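Local coordinates for ornithine carbamoyltransferase (Giardia intestinalis, PDB 3GRF) that catalyses transfer of the carbamoyl group between carbamoyl phosphate and ornithine, a reaction that belongs to the arginine degradation pathway of this parasite, at the interface of chains A and B. Coordinates in Å, arbitrary orientation; residue numbers count along the deposited sequence, not the author numbering. Chains: chain A/B, Ornithine carbamoyltransferase.

Contact 1: the interface of chains A and B. Residues chain A 57, 60-61, 64, 68, 307-308, 310-311; chain B 99-100.
B:Met100 pushes its whole side chain between two helices of chain A, with A:Val60 and A:Ser61 on one wall and A:Gly308 and A:Leu311 on the other. It buries 129 Å² here, against 25 Å² for A:Gly308 and 21 Å² for A:Leu311. The chain of B:Met100 is stretched out beyond CG (chi2 178°, chi3 -160°), which carries the thioether deep between the helices. Its sulfur SD packs against the methyl CG1 of A:Val60 at 3.7 Å. The same sulfur touches CB of A:Ser61. On the opposite wall CG of B:Met100 lies 3.7 Å from CB of A:Leu311. The terminal methyl CE reaches CB of A:Arg310 at 3.6 Å. Its modelled approach to the carbonyl of A:Ala307 is too short to be reliable. A:Gly308 has no side chain, and its CA lies 3.9 Å from the methyl CE of B:Met100. Its carbonyl O lies near CG of B:Met100, and its CA also touches CB of B:Arg99.

The wall's hydroxyls are taken up within helix 56-69. OG of A:Ser61 donates to O of A:Arg57 at 2.8 Å, and OG1 of A:Thr64 donates to O of A:Val60. With OG1 held this way, CG2 of A:Thr64 stands anti to the backbone N and faces the carbonyl O of B:Met100. No direct hydrogen bond crosses this patch. A water links the chains instead: it is 2.7 Å from O of B:Met100 and also binds NH1 of A:Arg68, at the edge of the guanidinium. CD2 of A:Leu311 lies over one face of that guanidinium, toward its rim.

The groove is formed by helix 56-69 of the carbamoyl phosphate-binding region and the C-terminal helix 303-322. B:Met100 enters it from the loop after helix 90-97.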
ATOM      1  N   ARG A  57       4.977  -5.264  13.305  1.00 29.44           N
ATOM      2  CA  ARG A  57       4.146  -6.402  13.716  1.00 37.69           C
ATOM      3  C   ARG A  57       2.695  -6.219  13.334  1.00 31.99           C
ATOM      4  O   ARG A  57       2.084  -7.108  12.752  1.00 34.98           O
ATOM      5  CB  ARG A  57       4.197  -6.617  15.230  1.00 36.56           C
ATOM      6  CG  ARG A  57       5.192  -7.651  15.696  1.00 45.85           C
ATOM      7  CD  ARG A  57       5.609  -7.255  17.109  1.00 51.83           C
ATOM      8  NE  ARG A  57       6.995  -6.839  17.129  1.00 53.79           N
ATOM      9  CZ  ARG A  57       7.461  -5.663  16.701  1.00 56.54           C
ATOM     10  NH1 ARG A  57       6.660  -4.735  16.189  1.00 55.22           N
ATOM     11  NH2 ARG A  57       8.762  -5.425  16.768  1.00 59.47           N
ATOM     12  N   VAL A  60       2.254  -5.647   9.298  1.00 22.45           N
ATOM     13  CA  VAL A  60       2.530  -6.798   8.415  1.00 25.06           C
ATOM     14  C   VAL A  60       1.494  -7.877   8.664  1.00 26.86           C
ATOM     15  O   VAL A  60       1.099  -8.593   7.735  1.00 24.89           O
ATOM     16  CB  VAL A  60       3.990  -7.359   8.618  1.00 23.08           C
ATOM     17  CG1 VAL A  60       4.145  -8.814   8.151  1.00 27.04           C
ATOM     18  CG2 VAL A  60       5.014  -6.486   7.928  1.00 32.16           C
ATOM     19  N   SER A  61       1.081  -8.056   9.917  1.00 25.78           N
ATOM     20  CA  SER A  61       0.150  -9.170  10.218  1.00 24.97           C
ATOM     21  C   SER A  61      -1.236  -8.884   9.627  1.00 13.94           C
ATOM     22  O   SER A  61      -1.923  -9.784   9.141  1.00 34.49           O
ATOM     23  CB  SER A  61       0.052  -9.457  11.738  1.00 26.51           C
ATOM     24  OG  SER A  61      -0.412  -8.333  12.454  1.00 28.54           O
ATOM     25  N   THR A  64      -0.968  -8.932   5.609  1.00 32.60           N
ATOM     26  CA  THR A  64      -0.810 -10.338   5.253  1.00 29.88           C
ATOM     27  C   THR A  64      -2.077 -11.140   5.533  1.00 28.58           C
ATOM     28  O   THR A  64      -2.441 -12.034   4.729  1.00 30.08           O
ATOM     29  CB  THR A  64       0.409 -10.954   5.999  1.00 24.06           C
ATOM     30  OG1 THR A  64       1.538 -10.170   5.708  1.00 27.98           O
ATOM     31  CG2 THR A  64       0.724 -12.403   5.480  1.00 20.33           C
ATOM     32  N   ARG A  68      -4.232 -13.409   2.852  1.00 24.59           N
ATOM     33  CA  ARG A  68      -4.443 -14.860   3.079  1.00 30.14           C
ATOM     34  C   ARG A  68      -5.891 -15.300   3.031  1.00 30.25           C
ATOM     35  O   ARG A  68      -6.188 -16.479   2.839  1.00 27.73           O
ATOM     36  CB  ARG A  68      -3.783 -15.295   4.373  1.00 23.10           C
ATOM     37  CG  ARG A  68      -2.267 -15.388   4.200  1.00 29.00           C
ATOM     38  CD  ARG A  68      -1.572 -15.620   5.516  1.00 44.65           C
ATOM     39  NE  ARG A  68      -1.634 -17.012   5.979  1.00 45.17           N
ATOM     40  CZ  ARG A  68      -0.666 -17.917   5.832  1.00 45.73           C
ATOM     41  NH1 ARG A  68       0.444 -17.604   5.190  1.00 35.68           N
ATOM     42  NH2 ARG A  68      -0.824 -19.158   6.314  1.00 38.98           N
ATOM     43  N   ALA A 307       4.996 -13.797  18.036  1.00 27.28           N
ATOM     44  CA  ALA A 307       4.856 -12.601  17.189  1.00 26.55           C
ATOM     45  C   ALA A 307       4.339 -12.990  15.817  1.00 32.26           C
ATOM     46  O   ALA A 307       3.546 -12.278  15.236  1.00 31.17           O
ATOM     47  CB  ALA A 307       6.187 -11.869  17.045  1.00 33.74           C
ATOM     48  N   GLY A 308       4.773 -14.138  15.308  1.00 24.88           N
ATOM     49  CA  GLY A 308       4.235 -14.682  14.080  1.00 31.66           C
ATOM     50  C   GLY A 308       2.757 -14.994  14.155  1.00 35.72           C
ATOM     51  O   GLY A 308       2.046 -14.950  13.119  1.00 32.86           O
ATOM     52  N   ARG A 310       0.544 -13.243  15.522  1.00 26.63           N
ATOM     53  CA  ARG A 310      -0.203 -12.034  15.201  1.00 23.31           C
ATOM     54  C   ARG A 310      -0.947 -12.219  13.904  1.00 23.14           C
ATOM     55  O   ARG A 310      -2.093 -11.768  13.775  1.00 23.89           O
ATOM     56  CB  ARG A 310       0.694 -10.779  15.117  1.00 21.83           C
ATOM     57  CG  ARG A 310       1.225 -10.264  16.480  1.00 22.11           C
ATOM     58  CD  ARG A 310       0.059  -9.914  17.442  1.00 17.97           C
ATOM     59  NE  ARG A 310      -0.661  -8.751  16.904  1.00 25.50           N
ATOM     60  CZ  ARG A 310      -0.245  -7.476  16.971  1.00 35.58           C
ATOM     61  NH1 ARG A 310       0.856  -7.144  17.641  1.00 32.42           N
ATOM     62  NH2 ARG A 310      -0.948  -6.519  16.382  1.00 29.01           N
ATOM     63  N   LEU A 311      -0.322 -12.934  12.972  1.00 31.38           N
ATOM     64  CA  LEU A 311      -0.889 -13.164  11.640  1.00 27.02           C
ATOM     65  C   LEU A 311      -2.186 -13.953  11.751  1.00 30.51           C
ATOM     66  O   LEU A 311      -3.237 -13.512  11.322  1.00 28.09           O
ATOM     67  CB  LEU A 311       0.134 -13.855  10.685  1.00 22.16           C
ATOM     68  CG  LEU A 311      -0.471 -14.446   9.368  1.00 24.45           C
ATOM     69  CD1 LEU A 311      -1.178 -13.384   8.492  1.00 23.03           C
ATOM     70  CD2 LEU A 311       0.460 -15.286   8.563  1.00 24.84           C
TER
ATOM     71  N   ARG B  99       7.921 -15.514   9.788  1.00 26.76           N
ATOM     72  CA  ARG B  99       6.816 -16.368  10.219  1.00 29.19           C
ATOM     73  C   ARG B  99       5.471 -15.784   9.792  1.00 27.54           C
ATOM     74  O   ARG B  99       4.435 -16.217  10.289  1.00 28.08           O
ATOM     75  CB  ARG B  99       6.858 -16.463  11.726  1.00 34.84           C
ATOM     76  CG  ARG B  99       7.981 -17.280  12.273  1.00 24.63           C
ATOM     77  CD  ARG B  99       8.055 -16.994  13.764  1.00 36.12           C
ATOM     78  NE  ARG B  99       8.942 -17.895  14.526  1.00 32.12           N
ATOM     79  CZ  ARG B  99      10.274 -17.880  14.448  1.00 26.73           C
ATOM     80  NH1 ARG B  99      10.899 -17.029  13.642  1.00 32.82           N
ATOM     81  NH2 ARG B  99      10.980 -18.700  15.194  1.00 31.92           N
ATOM     82  N   MET B 100       5.494 -14.740   8.941  1.00 26.07           N
ATOM     83  CA  MET B 100       4.256 -14.096   8.424  1.00 31.14           C
ATOM     84  C   MET B 100       4.219 -14.057   6.902  1.00 36.46           C
ATOM     85  O   MET B 100       3.264 -14.570   6.306  1.00 24.48           O
ATOM     86  CB  MET B 100       4.029 -12.684   8.996  1.00 30.21           C
ATOM     87  CG  MET B 100       3.569 -12.634  10.489  1.00 28.29           C
ATOM     88  SD  MET B 100       3.389 -10.931  11.048  1.00 33.16           S
ATOM     89  CE  MET B 100       3.455 -11.099  12.806  1.00 33.10           C
TER
HETATM   90  O   HOH W   1       1.825 -15.325   4.206  1.00 25.23           O

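Contact 2: the interface of chains A and B. Residues chain A 304-305, 307-308; chain B 96, 99.
B:Arg99 sets CG anti to its carbonyl carbon (chi1 -72°) and then runs extended from CG to NE, which brings its guanidinium to A:Tyr304 and A:Asp305. A:Asp305 makes the matching first turn, with CG beside its own backbone N. The two side chains cross at a slant, and their carboxylate and guanidinium planes stand 52° apart. They meet in a salt bridge: NE of B:Arg99 donates to the carboxylate oxygen OD2 of A:Asp305 at 2.8 Å. The bond is nearly straight, 175° at the hydrogen. OD2 lies almost in the guanidinium plane but receives the N-H on its anti side. NH2 is farther from OD2, at 3.5 Å, so the pairing is made through NE and is not a two-pronged one.

A:Tyr304 meets the same guanidinium from above. Its CB sits over the centre of one face, 3.6 Å from CZ of B:Arg99. The contact is therefore made by the methylene, not by the phenol ring. The backbone carbonyl of A:Tyr304 also lies against CD of B:Arg99. Together the carboxylate at the edge and the methylene on the face should limit rotation of the guanidinium. The opposite charges probably favour this pairing of the chains.

B:Val96 adds a small apolar contact near the end of helix 90-97. Its side chain crosses that of A:Tyr304 at about a right angle, and its CG2 is 4.2 Å from CD2 of the ring. B:Val96 packs more closely on A:Ala307, one turn further along helix 303-322. There CG2 of B:Val96 rests 3.6 Å from the methyl CB of A:Ala307.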
ATOM      1  N   TYR A 304       9.146 -15.272  19.450  1.00 26.66           N
ATOM      2  CA  TYR A 304       9.094 -15.102  18.002  1.00 25.38           C
ATOM      3  C   TYR A 304       7.889 -15.854  17.394  1.00 32.25           C
ATOM      4  O   TYR A 304       7.309 -15.390  16.430  1.00 27.26           O
ATOM      5  CB  TYR A 304      10.345 -15.663  17.336  1.00 28.94           C
ATOM      6  CG  TYR A 304      11.660 -14.942  17.493  1.00 31.86           C
ATOM      7  CD1 TYR A 304      12.840 -15.668  17.461  1.00 30.27           C
ATOM      8  CD2 TYR A 304      11.738 -13.570  17.659  1.00 40.93           C
ATOM      9  CE1 TYR A 304      14.064 -15.070  17.562  1.00 45.09           C
ATOM     10  CE2 TYR A 304      12.981 -12.943  17.782  1.00 32.33           C
ATOM     11  CZ  TYR A 304      14.139 -13.711  17.736  1.00 35.88           C
ATOM     12  OH  TYR A 304      15.382 -13.150  17.831  1.00 47.31           O
ATOM     13  N   ASP A 305       7.603 -17.053  17.892  1.00 27.62           N
ATOM     14  CA  ASP A 305       6.426 -17.808  17.440  1.00 30.70           C
ATOM     15  C   ASP A 305       5.159 -17.080  17.849  1.00 33.75           C
ATOM     16  O   ASP A 305       4.157 -17.075  17.127  1.00 24.67           O
ATOM     17  CB  ASP A 305       6.410 -19.201  18.066  1.00 35.60           C
ATOM     18  CG  ASP A 305       7.304 -20.206  17.316  1.00 38.08           C
ATOM     19  OD1 ASP A 305       7.487 -21.312  17.856  1.00 41.57           O
ATOM     20  OD2 ASP A 305       7.823 -19.901  16.211  1.00 31.69           O
ATOM     21  N   ALA A 307       4.996 -13.797  18.036  1.00 27.28           N
ATOM     22  CA  ALA A 307       4.856 -12.601  17.189  1.00 26.55           C
ATOM     23  C   ALA A 307       4.339 -12.990  15.817  1.00 32.26           C
ATOM     24  O   ALA A 307       3.546 -12.278  15.236  1.00 31.17           O
ATOM     25  CB  ALA A 307       6.187 -11.869  17.045  1.00 33.74           C
ATOM     26  N   GLY A 308       4.773 -14.138  15.308  1.00 24.88           N
ATOM     27  CA  GLY A 308       4.235 -14.682  14.080  1.00 31.66           C
ATOM     28  C   GLY A 308       2.757 -14.994  14.155  1.00 35.72           C
ATOM     29  O   GLY A 308       2.046 -14.950  13.119  1.00 32.86           O
TER
ATOM     30  N   VAL B  96      10.693 -12.319  12.884  1.00 28.85           N
ATOM     31  CA  VAL B  96       9.260 -12.114  12.985  1.00 30.64           C
ATOM     32  C   VAL B  96       8.583 -12.070  11.611  1.00 30.37           C
ATOM     33  O   VAL B  96       7.507 -12.621  11.465  1.00 27.90           O
ATOM     34  CB  VAL B  96       8.972 -10.855  13.806  1.00 28.63           C
ATOM     35  CG1 VAL B  96       7.564 -10.372  13.589  1.00 29.85           C
ATOM     36  CG2 VAL B  96       9.310 -11.122  15.312  1.00 28.18           C
ATOM     37  N   ARG B  99       7.921 -15.514   9.788  1.00 26.76           N
ATOM     38  CA  ARG B  99       6.816 -16.368  10.219  1.00 29.19           C
ATOM     39  C   ARG B  99       5.471 -15.784   9.792  1.00 27.54           C
ATOM     40  O   ARG B  99       4.435 -16.217  10.289  1.00 28.08           O
ATOM     41  CB  ARG B  99       6.858 -16.463  11.726  1.00 34.84           C
ATOM     42  CG  ARG B  99       7.981 -17.280  12.273  1.00 24.63           C
ATOM     43  CD  ARG B  99       8.055 -16.994  13.764  1.00 36.12           C
ATOM     44  NE  ARG B  99       8.942 -17.895  14.526  1.00 32.12           N
ATOM     45  CZ  ARG B  99      10.274 -17.880  14.448  1.00 26.73           C
ATOM     46  NH1 ARG B  99      10.899 -17.029  13.642  1.00 32.82           N
ATOM     47  NH2 ARG B  99      10.980 -18.700  15.194  1.00 31.92           N
TER

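Contact 1 and contact 2 are neighbouring parts of one interface. The centres of their C-alpha atoms are about 7 Å apart. They share A:Ala307, A:Gly308 and B:Arg99. Helix 303-322 of chain A runs through both, and chain B answers with helix 90-97 and the loop that follows it. Contact 1 is mainly apolar, whereas contact 2 supplies the charged pair. An apolar plug beside a salt bridge may fix both the depth and the direction of docking. The deposited assembly holds three copies, in keeping with the trimer typical of ornithine carbamoyltransferases.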